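Local coordinates for protein alpha-fucosidase GH29 (Fusarium graminearum, PDB 4NI3) that probably hydrolyses alpha-1,6-linked L-fucose from the reducing-end N-acetylglucosamine of glycoprotein glycans, as a glycoside hydrolase of family 29, at residues W287-P292 / D303-A308; S367-A372 / L483-K488. One frame throughout, in Å; residues are numbered along the deposited sequence.

Interaction 1 of 2, residues W287-P292 / D303-A308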
loop_
_atom_site.group_PDB
_atom_site.type_symbol
_atom_site.label_atom_id
_atom_site.label_comp_id
_atom_site.label_asym_id
_atom_site.label_seq_id
_atom_site.Cartn_x
_atom_site.Cartn_y
_atom_site.Cartn_z
ATOM N N TRP A 287 -0.572 1.938 -4.928
ATOM C CA TRP A 287 0.290 1.462 -6.005
ATOM C C TRP A 287 0.310 -0.053 -5.982
ATOM O O TRP A 287 0.681 -0.655 -4.980
ATOM C CB TRP A 287 1.710 1.992 -5.803
ATOM C CG TRP A 287 1.841 3.494 -5.913
ATOM C CD1 TRP A 287 1.259 4.436 -5.129
ATOM C CD2 TRP A 287 2.648 4.211 -6.864
ATOM N NE1 TRP A 287 1.638 5.706 -5.532
ATOM C CE2 TRP A 287 2.500 5.587 -6.588
ATOM C CE3 TRP A 287 3.484 3.816 -7.902
ATOM C CZ2 TRP A 287 3.150 6.580 -7.339
ATOM C CZ3 TRP A 287 4.134 4.805 -8.646
ATOM C CH2 TRP A 287 3.962 6.160 -8.350
ATOM N N GLU A 288 -0.113 -0.690 -7.058
ATOM C CA GLU A 288 -0.302 -2.139 -7.114
ATOM C C GLU A 288 0.973 -2.890 -7.488
ATOM O O GLU A 288 1.584 -2.583 -8.531
ATOM C CB GLU A 288 -1.410 -2.448 -8.139
ATOM C CG GLU A 288 -1.652 -3.934 -8.351
ATOM C CD GLU A 288 -2.778 -4.226 -9.347
ATOM O OE1 GLU A 288 -3.536 -3.296 -9.687
ATOM O OE2 GLU A 288 -2.851 -5.388 -9.802
ATOM N N ARG A 289 1.403 -3.863 -6.692
ATOM C CA ARG A 289 2.595 -4.660 -7.010
ATOM C C ARG A 289 3.778 -3.784 -7.354
ATOM O O ARG A 289 4.502 -4.055 -8.300
ATOM C CB ARG A 289 2.327 -5.625 -8.168
ATOM C CG ARG A 289 1.423 -6.789 -7.772
ATOM C CD ARG A 289 1.427 -7.822 -8.889
ATOM N NE ARG A 289 0.596 -9.000 -8.614
ATOM C CZ ARG A 289 0.994 -10.061 -7.916
ATOM N NH1 ARG A 289 2.188 -10.072 -7.322
ATOM N NH2 ARG A 289 0.156 -11.074 -7.736
ATOM N N GLY A 290 3.965 -2.715 -6.606
ATOM C CA GLY A 290 5.085 -1.819 -6.877
ATOM C C GLY A 290 4.934 -0.596 -6.007
ATOM O O GLY A 290 4.326 -0.637 -4.943
ATOM N N GLY A 291 5.461 0.523 -6.468
ATOM C CA GLY A 291 5.502 1.733 -5.667
ATOM C C GLY A 291 6.414 2.693 -6.400
ATOM O O GLY A 291 7.054 2.326 -7.389
ATOM N N PRO A 292 6.498 3.929 -5.914
ATOM C CA PRO A 292 7.301 4.914 -6.645
ATOM C C PRO A 292 8.787 4.663 -6.542
ATOM O O PRO A 292 9.272 4.079 -5.590
ATOM C CB PRO A 292 6.927 6.232 -5.968
ATOM C CG PRO A 292 6.524 5.816 -4.541
ATOM C CD PRO A 292 5.797 4.509 -4.757
ATOM N N ASP A 303 -0.006 -1.904 -2.349
ATOM C CA ASP A 303 -0.516 -3.216 -1.987
ATOM C C ASP A 303 0.198 -4.221 -2.888
ATOM O O ASP A 303 0.274 -4.029 -4.110
ATOM C CB ASP A 303 -2.068 -3.288 -2.062
ATOM C CG ASP A 303 -2.609 -3.548 -3.470
ATOM O OD1 ASP A 303 -2.610 -2.633 -4.329
ATOM O OD2 ASP A 303 -3.056 -4.668 -3.719
ATOM N N ASP A 304 0.826 -5.211 -2.275
ATOM C CA ASP A 304 1.593 -6.210 -3.004
ATOM C C ASP A 304 1.166 -7.564 -2.531
ATOM O O ASP A 304 0.395 -7.681 -1.570
ATOM C CB ASP A 304 3.098 -6.007 -2.789
ATOM C CG ASP A 304 3.945 -6.449 -3.975
ATOM O OD1 ASP A 304 3.460 -7.161 -4.865
ATOM O OD2 ASP A 304 5.138 -6.077 -3.971
ATOM N N ALA A 305 1.632 -8.598 -3.214
ATOM C CA ALA A 305 1.190 -9.955 -2.968
ATOM C C ALA A 305 2.368 -10.833 -2.596
ATOM O O ALA A 305 3.487 -10.608 -3.031
ATOM C CB ALA A 305 0.468 -10.502 -4.196
ATOM N N ILE A 306 2.112 -11.863 -1.815
ATOM C CA ILE A 306 3.157 -12.779 -1.388
ATOM C C ILE A 306 3.639 -13.687 -2.544
ATOM O O ILE A 306 4.711 -14.304 -2.432
ATOM C CB ILE A 306 2.656 -13.632 -0.168
ATOM C CG1 ILE A 306 3.842 -14.272 0.577
ATOM C CG2 ILE A 306 1.523 -14.597 -0.569
ATOM C CD1 ILE A 306 3.481 -14.640 2.005
ATOM N N SER A 307 2.841 -13.764 -3.622
ATOM C CA SER A 307 3.232 -14.465 -4.847
ATOM C C SER A 307 3.256 -13.502 -6.024
ATOM O O SER A 307 2.388 -12.635 -6.147
ATOM C CB SER A 307 2.254 -15.600 -5.161
ATOM O OG SER A 307 2.573 -16.144 -6.444
ATOM N N ALA A 308 4.225 -13.693 -6.914
ATOM C CA ALA A 308 4.286 -12.936 -8.159
ATOM C C ALA A 308 3.162 -13.235 -9.145
ATOM O O ALA A 308 2.838 -12.390 -9.985
ATOM C CB ALA A 308 5.614 -13.206 -8.841
HETATM O O HOH W 1 4.467 -8.357 -7.096
#
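Glu288 and Asp303 are paired in parallel on neighbouring strands of the (beta/alpha)8 TIM barrel, 284-288 and 300-305, where both strands run out at their C-terminal ends, the side of a TIM barrel on which active sites lie. The backbone contributes two hydrogen bonds. Asp303 N donates to Trp287 O at 3.0 Å, and Arg289 N, one residue past its strand, donates to Asp303 O at 2.8 Å; between them the CA of Glu288 makes a CH-O contact to that same Asp303 carbonyl.

Acidic side chains share one face of the pair. Glu288 reaches out fully extended, CG anti to its own N (chi1 177°), while the carboxylate of Asp303 stays near its backbone, OD1 4.0 Å from Glu288 CB. Their polar ends are engaged elsewhere: Glu288 OE1 forms a salt bridge with Lys272 and a hydrogen bond with a bound Tris molecule, and Asp303 OD2 meets Tyr32 OH and a glycerol. Both small molecules probably come from the crystallisation liquor, but their position is consistent with a sugar-binding pocket.

Arg289 carries the side-chain polar contacts. Its chain crosses Asp304 at about a right angle, with guanidinium and carboxylate planes 88° apart. Asp304 OD1, 4.0 Å from Arg289 NH1, lies well out of the guanidinium plane, where no N-H points at it, and probably acts through charge alone. A water joins the two, accepting from NH1 and donating to OD1, and OD1 also accepts from Ala305 N.

Beyond this, the guanidinium lies between Ala305 CB on one face and Ala308 O on the other. Its end closes on a single in-plane acceptor, Ser307 O, which takes Arg289 NH1 at 2.8 Å and Arg289 NH2 at 3.2 Å.

Interaction 2 of 2, residues S367-A372 / L483-K488; sequences SRYGEA and LAYVLK
Tyr369 lays its side chain against Ala484, Tyr485 and Val486, joining the last helix of the TIM barrel domain, 353-369, to strand 485-491 of the C-terminal beta domain. Arg368, just before it, places CG over the centre of one face of the Tyr369 ring, 3.7 Å above the plane, while its guanidinium is bonded to Gly452 O and Ala480 O.

With CG anti to its carbonyl carbon (chi1 -69°), the Tyr369 ring is brought alongside Val486, the two side chains pointing opposite ways and Tyr369 CD1 coming within 3.5 Å of Val486 CG2. Farther along the ring, Tyr369 CE2 is 3.4 Å from Ala484 O and the phenol oxygen of Tyr369 3.7 Å from Tyr485 CD2. The hydroxyl is well engaged: it is hydrogen-bonded to Ser482 OG and to a water 2.9 Å from Tyr369 OH that accepts from Val486 N.

After Gly370 the contact turns ionic. Glu371 and Lys488 are both extended and cross at about a right angle, forming a salt bridge in which Glu371 OE2 receives Lys488 NZ at 2.8 Å on its syn lone pair, the side of the other oxygen. The carboxylate has further hydrogen bonds, OE2 with Tyr417 OH and OE1 with Tyr458 OH, which would help fix its rotation.

Ala372, whose N is bonded to Tyr369 O, turns its methyl to Val486, Ala372 CB lying 3.7 Å from Val486 CG1. Val486 thus spreads its two branches, CG2 against CD1 of Tyr369 and CG1 against the methyl of Ala372.

Strand 485-491 lies between 415-420 and 445-451 in the antiparallel sheet, with Tyr369 also touching Leu451 of the latter strand, and helix 322-334 packs beside Leu483 and Ala484.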
loop_
_atom_site.group_PDB
_atom_site.type_symbol
_atom_site.label_atom_id
_atom_site.label_comp_id
_atom_site.label_asym_id
_atom_site.label_seq_id
_atom_site.Cartn_x
_atom_site.Cartn_y
_atom_site.Cartn_z
ATOM N N SER A 367 9.161 -6.907 15.299
ATOM C CA SER A 367 9.149 -6.918 16.753
ATOM C C SER A 367 10.516 -6.509 17.297
ATOM O O SER A 367 10.595 -5.977 18.397
ATOM C CB SER A 367 8.746 -8.285 17.278
ATOM O OG SER A 367 9.724 -9.236 16.939
ATOM N N ARG A 368 11.582 -6.743 16.531
ATOM C CA ARG A 368 12.920 -6.363 16.954
ATOM C C ARG A 368 13.243 -4.917 16.593
ATOM O O ARG A 368 13.853 -4.177 17.381
ATOM C CB ARG A 368 13.938 -7.307 16.307
ATOM C CG ARG A 368 15.369 -6.993 16.621
ATOM C CD ARG A 368 16.190 -8.192 16.281
ATOM N NE ARG A 368 17.595 -7.860 16.382
ATOM C CZ ARG A 368 18.563 -8.588 15.844
ATOM N NH1 ARG A 368 18.260 -9.699 15.186
ATOM N NH2 ARG A 368 19.823 -8.196 15.985
ATOM N N TYR A 369 12.815 -4.503 15.398
ATOM C CA TYR A 369 13.282 -3.250 14.826
ATOM C C TYR A 369 12.162 -2.260 14.591
ATOM O O TYR A 369 12.342 -1.249 13.902
ATOM C CB TYR A 369 14.010 -3.524 13.511
ATOM C CG TYR A 369 15.321 -4.246 13.667
ATOM C CD1 TYR A 369 16.391 -3.653 14.341
ATOM C CD2 TYR A 369 15.506 -5.499 13.118
ATOM C CE1 TYR A 369 17.624 -4.303 14.442
ATOM C CE2 TYR A 369 16.721 -6.142 13.193
ATOM C CZ TYR A 369 17.774 -5.545 13.856
ATOM O OH TYR A 369 18.994 -6.184 13.904
ATOM N N GLY A 370 11.007 -2.532 15.183
ATOM C CA GLY A 370 9.840 -1.677 14.998
ATOM C C GLY A 370 10.063 -0.205 15.283
ATOM O O GLY A 370 9.397 0.638 14.696
ATOM N N GLU A 371 11.026 0.128 16.140
ATOM C CA GLU A 371 11.325 1.523 16.422
ATOM C C GLU A 371 11.676 2.325 15.171
ATOM O O GLU A 371 11.384 3.517 15.086
ATOM C CB GLU A 371 12.497 1.609 17.420
ATOM C CG GLU A 371 12.917 3.028 17.726
ATOM C CD GLU A 371 14.096 3.140 18.674
ATOM O OE1 GLU A 371 14.526 2.136 19.269
ATOM O OE2 GLU A 371 14.579 4.269 18.807
ATOM N N ALA A 372 12.345 1.680 14.221
ATOM C CA ALA A 372 12.730 2.328 12.977
ATOM C C ALA A 372 11.615 2.337 11.936
ATOM O O ALA A 372 11.800 2.886 10.845
ATOM C CB ALA A 372 13.962 1.639 12.394
ATOM N N LEU A 483 17.377 -9.622 8.784
ATOM C CA LEU A 483 17.273 -9.302 7.361
ATOM C C LEU A 483 17.759 -7.909 7.019
ATOM O O LEU A 483 18.053 -7.624 5.856
ATOM C CB LEU A 483 15.825 -9.465 6.904
ATOM C CG LEU A 483 15.343 -10.901 6.949
ATOM C CD1 LEU A 483 13.815 -10.967 6.822
ATOM C CD2 LEU A 483 16.005 -11.731 5.872
ATOM N N ALA A 484 17.814 -7.032 8.014
ATOM C CA ALA A 484 18.397 -5.718 7.866
ATOM C C ALA A 484 18.858 -5.309 9.258
ATOM O O ALA A 484 18.459 -5.930 10.246
ATOM C CB ALA A 484 17.401 -4.714 7.275
ATOM N N TYR A 485 19.689 -4.280 9.338
ATOM C CA TYR A 485 20.244 -3.814 10.612
ATOM C C TYR A 485 20.000 -2.327 10.714
ATOM O O TYR A 485 19.928 -1.637 9.687
ATOM C CB TYR A 485 21.758 -4.140 10.699
ATOM C CG TYR A 485 21.995 -5.631 10.609
ATOM C CD1 TYR A 485 22.121 -6.265 9.377
ATOM C CD2 TYR A 485 22.046 -6.417 11.756
ATOM C CE1 TYR A 485 22.288 -7.618 9.295
ATOM C CE2 TYR A 485 22.222 -7.771 11.684
ATOM C CZ TYR A 485 22.341 -8.376 10.442
ATOM O OH TYR A 485 22.519 -9.733 10.336
ATOM N N VAL A 486 19.845 -1.811 11.926
ATOM C CA VAL A 486 19.462 -0.417 12.097
ATOM C C VAL A 486 20.422 0.370 12.958
ATOM O O VAL A 486 20.688 0.001 14.116
ATOM C CB VAL A 486 18.033 -0.294 12.726
ATOM C CG1 VAL A 486 17.615 1.166 12.776
ATOM C CG2 VAL A 486 17.014 -1.117 11.942
ATOM N N LEU A 487 20.903 1.465 12.403
ATOM C CA LEU A 487 21.674 2.452 13.151
ATOM C C LEU A 487 20.751 3.580 13.541
ATOM O O LEU A 487 19.899 4.019 12.753
ATOM C CB LEU A 487 22.837 2.991 12.319
ATOM C CG LEU A 487 23.974 2.011 12.025
ATOM C CD1 LEU A 487 24.783 2.446 10.807
ATOM C CD2 LEU A 487 24.892 1.887 13.255
ATOM N N LYS A 488 20.919 4.065 14.752
ATOM C CA LYS A 488 20.112 5.146 15.298
ATOM C C LYS A 488 21.017 6.348 15.567
ATOM O O LYS A 488 21.918 6.270 16.411
ATOM C CB LYS A 488 19.412 4.677 16.569
ATOM C CG LYS A 488 18.600 5.742 17.267
ATOM C CD LYS A 488 17.962 5.173 18.535
ATOM C CE LYS A 488 17.124 6.228 19.216
ATOM N NZ LYS A 488 16.398 5.680 20.402
HETATM O O HOH W 2 20.770 -3.871 13.995
#

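Interactions 1 and 2 follow one another along the chain, their centres 23 Å apart and their nearest atoms about 12 Å apart. Interaction 1 is partly buried and joins adjacent strands within the TIM barrel, near its rim; interaction 2 is a buried contact between domains, where the helix following the last barrel strand meets the C-terminal sheet. Helix 353-369, which ends in interaction 2, also touches segment 303-308 through Ile306. The chemistry differs accordingly: main-chain bonds and an arginine gripping a carbonyl hold the strand ends and following loops of 287-292 and 303-308, whereas apolar contacts, a bridging water and one salt bridge fasten 367-372 to 483-488.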